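Local coordinates for protein putative antitoxin HigA3 (Mycobacterium tuberculosis H37Rv, PDB 6LTZ) that is the putative antitoxin of a type II toxin-antitoxin system, a DNA-binding protein of the helix-turn-helix class whose cognate toxin would be HigB3, at residues Gly49-Gln53 and Ala54-Ala58; Met60-Gln64 and Ala65-Lys69. All blocks are in the same frame, centred on the assembly; numbering follows the deposited sequence.

Interaction 1. Residues Gly49-Gln53 and Ala54-Ala58; sequences GHARQ and ADVAA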
loop_
_atom_site.group_PDB
_atom_site.type_symbol
_atom_site.label_atom_id
_atom_site.label_comp_id
_atom_site.label_asym_id
_atom_site.label_seq_id
_atom_site.Cartn_x
_atom_site.Cartn_y
_atom_site.Cartn_z
ATOM N N GLY A 49 -14.282 15.893 2.512
ATOM C CA GLY A 49 -14.058 17.032 3.371
ATOM C C GLY A 49 -13.539 18.190 2.556
ATOM O O GLY A 49 -13.648 18.195 1.330
ATOM N N HIS A 50 -12.957 19.164 3.241
ATOM C CA HIS A 50 -12.591 20.414 2.597
ATOM C C HIS A 50 -11.118 20.734 2.764
ATOM O O HIS A 50 -10.708 21.881 2.621
ATOM C CB HIS A 50 -13.455 21.545 3.151
ATOM C CG HIS A 50 -14.918 21.344 2.912
ATOM N ND1 HIS A 50 -15.748 20.735 3.828
ATOM C CD2 HIS A 50 -15.697 21.656 1.849
ATOM C CE1 HIS A 50 -16.977 20.689 3.345
ATOM N NE2 HIS A 50 -16.972 21.241 2.145
ATOM N N ALA A 51 -10.318 19.713 3.052
ATOM C CA ALA A 51 -8.880 19.914 3.182
ATOM C C ALA A 51 -8.270 20.252 1.830
ATOM O O ALA A 51 -8.562 19.599 0.826
ATOM C CB ALA A 51 -8.210 18.676 3.776
ATOM N N ARG A 52 -7.433 21.286 1.813
ATOM C CA ARG A 52 -6.677 21.653 0.624
ATOM C C ARG A 52 -5.290 21.041 0.718
ATOM O O ARG A 52 -4.937 20.469 1.748
ATOM C CB ARG A 52 -6.585 23.173 0.492
ATOM C CG ARG A 52 -7.918 23.878 0.665
ATOM C CD ARG A 52 -8.826 23.635 -0.525
ATOM N NE ARG A 52 -8.293 24.245 -1.739
ATOM C CZ ARG A 52 -8.512 25.507 -2.095
ATOM N NH1 ARG A 52 -9.252 26.296 -1.326
ATOM N NH2 ARG A 52 -7.987 25.980 -3.216
ATOM N N GLN A 53 -4.497 21.178 -0.340
ATOM C CA GLN A 53 -3.189 20.533 -0.398
ATOM C C GLN A 53 -2.252 20.994 0.704
ATOM O O GLN A 53 -1.528 20.185 1.280
ATOM C CB GLN A 53 -2.530 20.772 -1.756
ATOM C CG GLN A 53 -2.967 19.794 -2.829
ATOM C CD GLN A 53 -2.073 19.849 -4.053
ATOM O OE1 GLN A 53 -1.197 20.709 -4.155
ATOM N NE2 GLN A 53 -2.288 18.929 -4.985
ATOM N N ALA A 54 -2.263 22.291 0.997
ATOM C CA ALA A 54 -1.427 22.828 2.063
ATOM C C ALA A 54 -1.899 22.353 3.439
ATOM O O ALA A 54 -1.097 22.220 4.357
ATOM C CB ALA A 54 -1.401 24.349 2.006
ATOM N N ASP A 55 -3.199 22.114 3.588
ATOM C CA ASP A 55 -3.716 21.575 4.848
ATOM C C ASP A 55 -3.142 20.183 5.095
ATOM O O ASP A 55 -2.635 19.895 6.181
ATOM C CB ASP A 55 -5.245 21.521 4.838
ATOM C CG ASP A 55 -5.877 22.894 4.700
ATOM O OD1 ASP A 55 -5.317 23.873 5.247
ATOM O OD2 ASP A 55 -6.929 22.993 4.036
ATOM N N VAL A 56 -3.217 19.333 4.074
ATOM C CA VAL A 56 -2.690 17.971 4.155
ATOM C C VAL A 56 -1.177 17.959 4.358
ATOM O O VAL A 56 -0.660 17.179 5.162
ATOM C CB VAL A 56 -3.039 17.154 2.896
ATOM C CG1 VAL A 56 -2.418 15.757 2.972
ATOM C CG2 VAL A 56 -4.547 17.052 2.742
ATOM N N ALA A 57 -0.468 18.826 3.640
ATOM C CA ALA A 57 0.984 18.906 3.780
ATOM C C ALA A 57 1.377 19.240 5.217
ATOM O O ALA A 57 2.321 18.665 5.760
ATOM C CB ALA A 57 1.566 19.940 2.811
ATOM N N ALA A 58 0.647 20.169 5.828
ATOM C CA ALA A 58 0.922 20.562 7.205
ATOM C C ALA A 58 0.650 19.407 8.164
ATOM O O ALA A 58 1.412 19.172 9.099
ATOM C CB ALA A 58 0.096 21.773 7.592
#
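Asp-55 reaches back over the first turn of helix 53-60 and takes the backbone N-H of Arg-52, the N-cap residue, on its OD2: N to OD2 is 2.8 Å and the N-H...O angle 171°, almost straight. The carboxylate is met on its anti side, with the donor 27° out of its plane. Asp-55 CG lies anti to its own carbonyl carbon (chi1 -62°), which swings the acid to the N-terminal end of the helix, where its negative charge would probably be favourable. The tight part of the contact lies along the backbone. Arg-52 O accepts from Val-56 N at 3.1 Å, and Gln-53 O from Ala-57 N at 2.9 Å, the first regular bonds of the helix. On the inner side Val-56 CG2 rests 3.6 Å from Arg-52 O and 4.1 Å from Ala-51 CB, and the buried valine continues onto Tyr-86 and Ala-89 of helix 80-89. The outer side is loose. Arg-52 sends only CB and CG past Asp-55 OD2, both at 3.6 Å; its chain then bends at chi2 and chi3 and carries the guanidinium away, leaving NE 6.1 Å from that oxygen, with no salt bridge between the two side chains. Gln-53, by contrast, points off the turn to neighbouring helices, where its NE2 is hydrogen-bonded to Glu-71 and its chain touches Arg-45 and Ser-68. An acid three residues after the N-cap, gripping the N-cap N-H, is the side-chain half of a capping box, here starting the first helix of the predicted helix-turn-helix motif of a Cro/C1-type domain.

Interaction 2. Residues Met60-Gln64 and Ala65-Lys69; sequences MGVSQ and ARVSK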
loop_
_atom_site.group_PDB
_atom_site.type_symbol
_atom_site.label_atom_id
_atom_site.label_comp_id
_atom_site.label_asym_id
_atom_site.label_seq_id
_atom_site.Cartn_x
_atom_site.Cartn_y
_atom_site.Cartn_z
ATOM N N MET A 60 0.735 16.204 7.492
ATOM C CA MET A 60 1.739 15.164 7.256
ATOM C C MET A 60 3.146 15.600 7.653
ATOM O O MET A 60 4.047 14.772 7.788
ATOM C CB MET A 60 1.754 14.761 5.782
ATOM C CG MET A 60 0.497 14.090 5.283
ATOM S SD MET A 60 0.602 13.752 3.515
ATOM C CE MET A 60 1.948 12.567 3.473
ATOM N N GLY A 61 3.337 16.903 7.812
ATOM C CA GLY A 61 4.661 17.447 8.049
ATOM C C GLY A 61 5.584 17.258 6.857
ATOM O O GLY A 61 6.761 16.941 7.019
ATOM N N VAL A 62 5.044 17.436 5.652
ATOM C CA VAL A 62 5.839 17.337 4.431
ATOM C C VAL A 62 5.623 18.551 3.537
ATOM O O VAL A 62 4.762 19.393 3.806
ATOM C CB VAL A 62 5.505 16.067 3.617
ATOM C CG1 VAL A 62 5.718 14.814 4.456
ATOM C CG2 VAL A 62 4.078 16.132 3.087
ATOM N N SER A 63 6.412 18.629 2.470
ATOM C CA SER A 63 6.291 19.698 1.487
ATOM C C SER A 63 4.956 19.632 0.759
ATOM O O SER A 63 4.378 18.558 0.605
ATOM C CB SER A 63 7.436 19.618 0.474
ATOM O OG SER A 63 7.082 18.801 -0.632
ATOM N N GLN A 64 4.473 20.779 0.298
ATOM C CA GLN A 64 3.314 20.794 -0.585
ATOM C C GLN A 64 3.673 20.169 -1.924
ATOM O O GLN A 64 2.815 19.612 -2.610
ATOM C CB GLN A 64 2.803 22.212 -0.784
ATOM C CG GLN A 64 2.416 22.885 0.498
ATOM C CD GLN A 64 1.706 24.190 0.260
ATOM O OE1 GLN A 64 0.904 24.315 -0.670
ATOM N NE2 GLN A 64 1.993 25.178 1.100
ATOM N N ALA A 65 4.948 20.264 -2.286
ATOM C CA ALA A 65 5.445 19.640 -3.502
ATOM C C ALA A 65 5.221 18.135 -3.442
ATOM O O ALA A 65 4.654 17.545 -4.365
ATOM C CB ALA A 65 6.918 19.957 -3.702
ATOM N N ARG A 66 5.650 17.523 -2.342
ATOM C CA ARG A 66 5.460 16.093 -2.136
ATOM C C ARG A 66 3.984 15.714 -2.231
ATOM O O ARG A 66 3.636 14.719 -2.864
ATOM C CB ARG A 66 6.030 15.662 -0.783
ATOM C CG ARG A 66 5.570 14.285 -0.334
ATOM C CD ARG A 66 6.621 13.225 -0.639
ATOM N NE ARG A 66 7.752 13.294 0.284
ATOM C CZ ARG A 66 7.739 12.824 1.528
ATOM N NH1 ARG A 66 6.649 12.240 2.013
ATOM N NH2 ARG A 66 8.819 12.935 2.291
ATOM N N VAL A 67 3.117 16.516 -1.616
ATOM C CA VAL A 67 1.683 16.247 -1.658
ATOM C C VAL A 67 1.171 16.389 -3.086
ATOM O O VAL A 67 0.327 15.615 -3.539
ATOM C CB VAL A 67 0.887 17.193 -0.726
ATOM C CG1 VAL A 67 -0.610 17.018 -0.938
ATOM C CG2 VAL A 67 1.249 16.934 0.725
ATOM N N SER A 68 1.699 17.381 -3.791
ATOM C CA SER A 68 1.314 17.617 -5.173
ATOM C C SER A 68 1.708 16.424 -6.036
ATOM O O SER A 68 0.909 15.936 -6.834
ATOM C CB SER A 68 1.957 18.900 -5.698
ATOM O OG SER A 68 1.601 19.129 -7.049
ATOM N N LYS A 69 2.934 15.944 -5.859
ATOM C CA LYS A 69 3.397 14.782 -6.611
ATOM C C LYS A 69 2.600 13.534 -6.252
ATOM O O LYS A 69 2.379 12.672 -7.097
ATOM C CB LYS A 69 4.886 14.537 -6.376
ATOM C CG LYS A 69 5.778 15.737 -6.664
ATOM C CD LYS A 69 7.217 15.490 -6.221
ATOM C CE LYS A 69 7.310 14.356 -5.204
ATOM N NZ LYS A 69 8.494 14.483 -4.310
#
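Val-62 and Ser-63, in the turn before helix 64-72, meet Arg-66 from two directions. Ser-63 is the N-cap: its OG accepts from Arg-66 N at 2.6 Å, with an N-H...O angle of 170°, placed there by a chi1 of 90° that sets OG between backbone N and carbonyl carbon. Arg-66 can be followed outward from this bond. Its CB packs against Ser-63 OG at 3.3 Å, and CG passes Val-62 CG2 at 4.2 Å. Bends at chi2 and chi3 then fold the chain back toward the turn, bringing CZ and NH1 to Val-62 CG1, NH1 at 3.7 Å. The valine thus lies over one face of the guanidinium, its CB offset toward the rim. The other branch of the valine, CG2, turns inward to Val-67 CG2 at 3.8 Å, which Met-60 SD approaches more loosely at 4.3 Å. Just before the valine, Gly-61, with positive phi, closes the preceding helix as the C-prime residue of a Schellman motif. Val-67 leans on Ala-57 of helix 53-60, whereas Met-60 packs on Ala-85, Tyr-86 and Ala-89 of helix 80-89, and Arg-66 touches Thr-82 there.

Interactions 1 and 2 follow each other along the chain, their centres about 10 Å apart, on the same side of the chain's centre. Interaction 1 starts helix 53-60; interaction 2 spans the turn after it and starts helix 64-72. They touch directly: Ala-57 O probably accepts a hydrogen bond from Val-62 N, Ala-57 CA packs on Val-67 CG2, and Ala-54 CB lies near Gln-64 OE1. The two helices, each capped at its start and linked by a short turn, make up the predicted helix-turn-helix unit, 53-72. In Cro/C1-type domains the second of these helices commonly enters the DNA major groove, so 64-72 is probably the recognition helix here.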